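Local coordinates for protein methyltransferase (PDB 3TMA) that transfers a methyl group from S-adenosyl-L-methionine to the N2 atom of guanosine 6 in tRNA(Phe), using a Rossmann-fold catalytic domain joined to an N-terminal THUMP domain, at residues P189-A194 with R337-G342; D298-A303 with A321-A326. One frame throughout, in Å; residues are numbered along the deposited sequence.

Interaction 1: P189-A194 with R337-G342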
# COMPACT_ATOMS: atom_id res chain seq x y z
N PRO A 189 2.21 -4.59 -3.91
CA PRO A 189 3.47 -3.85 -3.99
C PRO A 189 3.60 -2.76 -2.89
O PRO A 189 4.73 -2.42 -2.50
CB PRO A 189 3.43 -3.21 -5.40
CG PRO A 189 2.61 -4.16 -6.19
CD PRO A 189 1.56 -4.72 -5.24
N VAL A 190 2.48 -2.22 -2.40
CA VAL A 190 2.56 -1.22 -1.32
C VAL A 190 3.15 -1.82 -0.00
O VAL A 190 4.00 -1.23 0.64
CB VAL A 190 1.18 -0.59 -1.06
CG1 VAL A 190 1.21 0.24 0.24
CG2 VAL A 190 0.79 0.33 -2.28
N LEU A 191 2.68 -3.00 0.36
CA LEU A 191 3.23 -3.72 1.49
C LEU A 191 4.69 -4.12 1.30
O LEU A 191 5.51 -3.97 2.23
CB LEU A 191 2.40 -4.97 1.78
CG LEU A 191 1.62 -4.76 3.07
CD1 LEU A 191 0.66 -5.92 3.28
CD2 LEU A 191 2.65 -4.64 4.20
N ALA A 192 5.04 -4.55 0.10
CA ALA A 192 6.44 -4.80 -0.23
C ALA A 192 7.34 -3.56 -0.07
O ALA A 192 8.45 -3.65 0.49
CB ALA A 192 6.53 -5.35 -1.68
N GLN A 193 6.88 -2.42 -0.58
CA GLN A 193 7.62 -1.12 -0.41
C GLN A 193 7.78 -0.75 1.08
O GLN A 193 8.84 -0.27 1.53
CB GLN A 193 6.86 0.00 -1.16
CG GLN A 193 7.45 1.43 -0.96
CD GLN A 193 8.80 1.60 -1.64
OE1 GLN A 193 9.62 2.36 -1.17
NE2 GLN A 193 9.04 0.86 -2.73
N ALA A 194 6.72 -1.01 1.87
CA ALA A 194 6.80 -0.78 3.32
C ALA A 194 7.84 -1.67 4.00
O ALA A 194 8.59 -1.19 4.88
CB ALA A 194 5.41 -1.00 3.97
N ARG A 337 5.01 -3.57 14.37
CA ARG A 337 3.79 -2.80 14.21
C ARG A 337 2.70 -3.68 13.62
O ARG A 337 2.98 -4.73 13.01
CB ARG A 337 4.05 -1.61 13.28
CG ARG A 337 4.37 -2.01 11.84
CD ARG A 337 4.38 -0.77 10.89
NE ARG A 337 5.39 0.22 11.31
CZ ARG A 337 5.30 1.53 11.07
NH1 ARG A 337 6.23 2.38 11.52
NH2 ARG A 337 4.28 2.01 10.37
N VAL A 338 1.47 -3.21 13.74
CA VAL A 338 0.34 -3.93 13.20
C VAL A 338 -0.03 -3.28 11.85
O VAL A 338 -0.04 -2.04 11.73
CB VAL A 338 -0.85 -3.86 14.15
CG1 VAL A 338 -2.04 -4.55 13.53
CG2 VAL A 338 -0.44 -4.55 15.49
N VAL A 339 -0.35 -4.08 10.83
CA VAL A 339 -0.73 -3.49 9.51
C VAL A 339 -1.94 -4.26 8.99
O VAL A 339 -2.03 -5.48 9.22
CB VAL A 339 0.43 -3.59 8.49
CG1 VAL A 339 -0.01 -3.10 7.07
CG2 VAL A 339 1.62 -2.72 8.96
N GLU A 340 -2.88 -3.58 8.32
CA GLU A 340 -4.04 -4.28 7.79
C GLU A 340 -3.75 -4.75 6.39
O GLU A 340 -3.39 -3.94 5.53
CB GLU A 340 -5.32 -3.41 7.76
CG GLU A 340 -6.54 -4.15 7.06
CD GLU A 340 -6.58 -4.01 5.49
OE1 GLU A 340 -5.71 -3.32 4.89
OE2 GLU A 340 -7.48 -4.59 4.83
N GLN A 341 -3.98 -6.04 6.14
CA GLN A 341 -3.78 -6.63 4.81
C GLN A 341 -4.89 -7.65 4.49
O GLN A 341 -5.09 -8.63 5.22
CB GLN A 341 -2.42 -7.31 4.73
CG GLN A 341 -2.26 -8.21 3.48
CD GLN A 341 -1.03 -9.11 3.51
OE1 GLN A 341 -0.54 -9.54 4.57
NE2 GLN A 341 -0.52 -9.40 2.34
N GLY A 342 -5.62 -7.38 3.42
CA GLY A 342 -6.72 -8.25 2.98
C GLY A 342 -7.78 -8.50 4.05
O GLY A 342 -8.23 -9.62 4.19

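Interaction 2: D298-A303 with A321-A326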
# COMPACT_ATOMS: atom_id res chain seq x y z
N ASP A 298 13.93 -22.91 11.28
CA ASP A 298 14.98 -23.08 10.29
C ASP A 298 15.21 -21.81 9.45
O ASP A 298 16.35 -21.46 9.14
CB ASP A 298 14.64 -24.22 9.33
CG ASP A 298 14.64 -25.60 10.00
OD1 ASP A 298 15.15 -25.75 11.14
OD2 ASP A 298 14.13 -26.54 9.34
N PHE A 299 14.13 -21.15 9.05
CA PHE A 299 14.28 -19.95 8.27
C PHE A 299 15.01 -18.87 9.08
O PHE A 299 15.89 -18.20 8.55
CB PHE A 299 12.93 -19.40 7.78
CG PHE A 299 12.98 -17.94 7.39
CD1 PHE A 299 13.67 -17.54 6.27
CD2 PHE A 299 12.36 -16.98 8.17
CE1 PHE A 299 13.78 -16.20 5.92
CE2 PHE A 299 12.44 -15.64 7.85
CZ PHE A 299 13.18 -15.24 6.75
N LEU A 300 14.62 -18.64 10.33
CA LEU A 300 15.24 -17.52 11.06
C LEU A 300 16.72 -17.79 11.32
O LEU A 300 17.52 -16.87 11.40
CB LEU A 300 14.54 -17.23 12.38
CG LEU A 300 13.13 -16.65 12.18
CD1 LEU A 300 12.31 -16.79 13.47
CD2 LEU A 300 13.20 -15.19 11.66
N ARG A 301 17.07 -19.05 11.55
CA ARG A 301 18.47 -19.37 11.75
C ARG A 301 19.31 -19.22 10.48
O ARG A 301 20.45 -18.74 10.54
CB ARG A 301 18.66 -20.74 12.45
CG ARG A 301 18.42 -20.59 13.97
CD ARG A 301 17.92 -21.88 14.64
NE ARG A 301 17.54 -21.55 16.01
CZ ARG A 301 16.41 -20.91 16.33
NH1 ARG A 301 15.52 -20.56 15.37
NH2 ARG A 301 16.20 -20.59 17.59
N GLY A 302 18.75 -19.62 9.35
CA GLY A 302 19.41 -19.37 8.06
C GLY A 302 19.56 -17.87 7.82
O GLY A 302 20.59 -17.41 7.29
N ALA A 303 18.53 -17.10 8.19
CA ALA A 303 18.58 -15.65 7.93
C ALA A 303 19.70 -15.03 8.74
O ALA A 303 20.48 -14.24 8.22
CB ALA A 303 17.24 -14.96 8.29
N ALA A 321 3.31 -14.52 18.26
CA ALA A 321 3.77 -15.30 19.39
C ALA A 321 4.66 -16.47 18.94
O ALA A 321 5.70 -16.77 19.53
CB ALA A 321 2.60 -15.80 20.22
N LEU A 322 4.24 -17.17 17.90
CA LEU A 322 5.02 -18.30 17.41
C LEU A 322 6.35 -17.83 16.82
O LEU A 322 7.39 -18.49 16.97
CB LEU A 322 4.23 -19.02 16.33
CG LEU A 322 4.75 -20.39 15.93
CD1 LEU A 322 4.61 -21.34 17.16
CD2 LEU A 322 3.90 -20.87 14.77
N LEU A 323 6.30 -16.76 16.04
CA LEU A 323 7.52 -16.17 15.48
C LEU A 323 8.51 -15.84 16.58
O LEU A 323 9.70 -16.12 16.47
CB LEU A 323 7.18 -14.89 14.69
CG LEU A 323 8.28 -14.23 13.84
CD1 LEU A 323 9.43 -13.68 14.64
CD2 LEU A 323 8.77 -15.25 12.83
N LYS A 324 8.02 -15.18 17.62
CA LYS A 324 8.90 -14.77 18.71
C LYS A 324 9.46 -15.94 19.50
O LYS A 324 10.63 -15.94 19.86
CB LYS A 324 8.23 -13.73 19.60
CG LYS A 324 7.87 -12.47 18.79
CD LYS A 324 7.95 -11.21 19.64
CE LYS A 324 6.59 -10.64 19.88
NZ LYS A 324 5.79 -11.63 20.62
N ARG A 325 8.64 -16.96 19.71
CA ARG A 325 9.12 -18.20 20.23
C ARG A 325 10.29 -18.81 19.42
O ARG A 325 11.21 -19.38 20.01
CB ARG A 325 7.95 -19.19 20.32
CG ARG A 325 8.31 -20.63 20.67
CD ARG A 325 8.30 -20.91 22.18
NE ARG A 325 6.98 -20.63 22.74
CZ ARG A 325 6.26 -21.49 23.45
NH1 ARG A 325 5.05 -21.14 23.86
NH2 ARG A 325 6.74 -22.70 23.76
N ALA A 326 10.25 -18.70 18.09
CA ALA A 326 11.27 -19.27 17.21
C ALA A 326 12.52 -18.41 17.00
O ALA A 326 13.44 -18.83 16.30
CB ALA A 326 10.63 -19.62 15.85
O HOH W 1 14.05 -19.68 19.62

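Interaction 1: P189-A194 with R337-G342
Gln341 lays its whole side chain past one methyl group, CD1 of Leu191. At the base, Gln341 CB lies 3.7 Å from Leu191 CD1. One bond further on, Gln341 CG is again 3.7 Å from Leu191 CD1, since CG stands anti to the backbone N (chi1 167°) and the extended chain runs across the leucine at about a right angle. Gln341 CD comes nearest, 3.6 Å from Leu191 CD1, with the methyl sitting almost squarely over the amide face. At the tip, the oxygen OE1 of Gln341 is 4.0 Å from Leu191 CD1, while the nitrogen NE2 of Gln341 lies 3.8 Å from that carbon. NE2 donates a hydrogen bond to Ser186 O, outside both segments, which probably helps fix the rotation of the amide. The other leucine branch turns to Val339: Leu191 CD2 meets Val339 CG1 at 4.2 Å.

Leu191 belongs to helix 189-198, which precedes the first strand of the Rossmann-fold methyltransferase sheet. Its partners lie just beyond the end of strand 331-338, in the connection to strand 347-353. The Gln341 side chain is also about 5 Å from that of Asn279, which probably binds S-adenosyl-L-methionine, so the packing probably lies beside the cofactor pocket.

No hydrogen bond crosses between the two segments. Dispersion holds them: one branched aliphatic chain offers a methyl to a valine and another to the aliphatic stem and flat amide of a buried glutamine, whose polarity is met in part by a backbone carbonyl from neither segment.

Interaction 2: D298-A303 with A321-A326
Arg301 NH1 is shared between two backbone carbonyls, Ala326 O across the contact and Trp297 O one turn back along its own helix. The bond from Arg301 NH1 to Ala326 O measures 2.9 Å and is close to straight, at 164°, with the oxygen lying at the edge of the guanidinium in its plane. A water occupies the same edge plane: it accepts a bond of 3.1 Å from Arg301 NH2 and donates one of 2.9 Å to Arg325 O, so consecutive carbonyls of segment 321-326 are reached, one directly and one through solvent. Trp297 also makes a cation-pi contact with the arginine.

The two helices lie side by side on the same face of strand 312-317 in the methyltransferase domain, Leu300 and Leu323 both resting on Leu315. Helix 290-305 is the connection of a beta-alpha-beta crossover between the adjacent parallel strands 275-278 and 312-317, and helix 320-326 comes just after strand 312-317. Their axes come within 10.6 Å at a crossing angle of -51°.

Beneath the polar bridge, Leu300 supplies the apolar part. With CG anti to the carbonyl carbon (chi1 -69°), its side chain carries CD1 toward helix 320-326, 3.9 Å from Leu323 CD2 and 4.1 Å from Ala326 CB. The same Leu300 CD1 rests 3.7 Å from Ala326 O, the oxygen that the arginine holds.

How the interactions relate
From the N terminus, the chain passes through the THUMP domain before reaching helix 189-198, where the first half of interaction 1 lies. It then runs through the first four parallel strands of the methyltransferase sheet to helix 290-305, then through the fifth, 312-317, and enters helix 320-326; there interaction 2 closes a short loop. Strand 331-338 comes next, and just past it interaction 1 closes a much longer loop that contains the whole of interaction 2. The two contacts do not touch: their centres are about 20 Å apart. Interaction 1 ties the domain's leading helix to the connection between its last two strands, whereas interaction 2 joins successive helices.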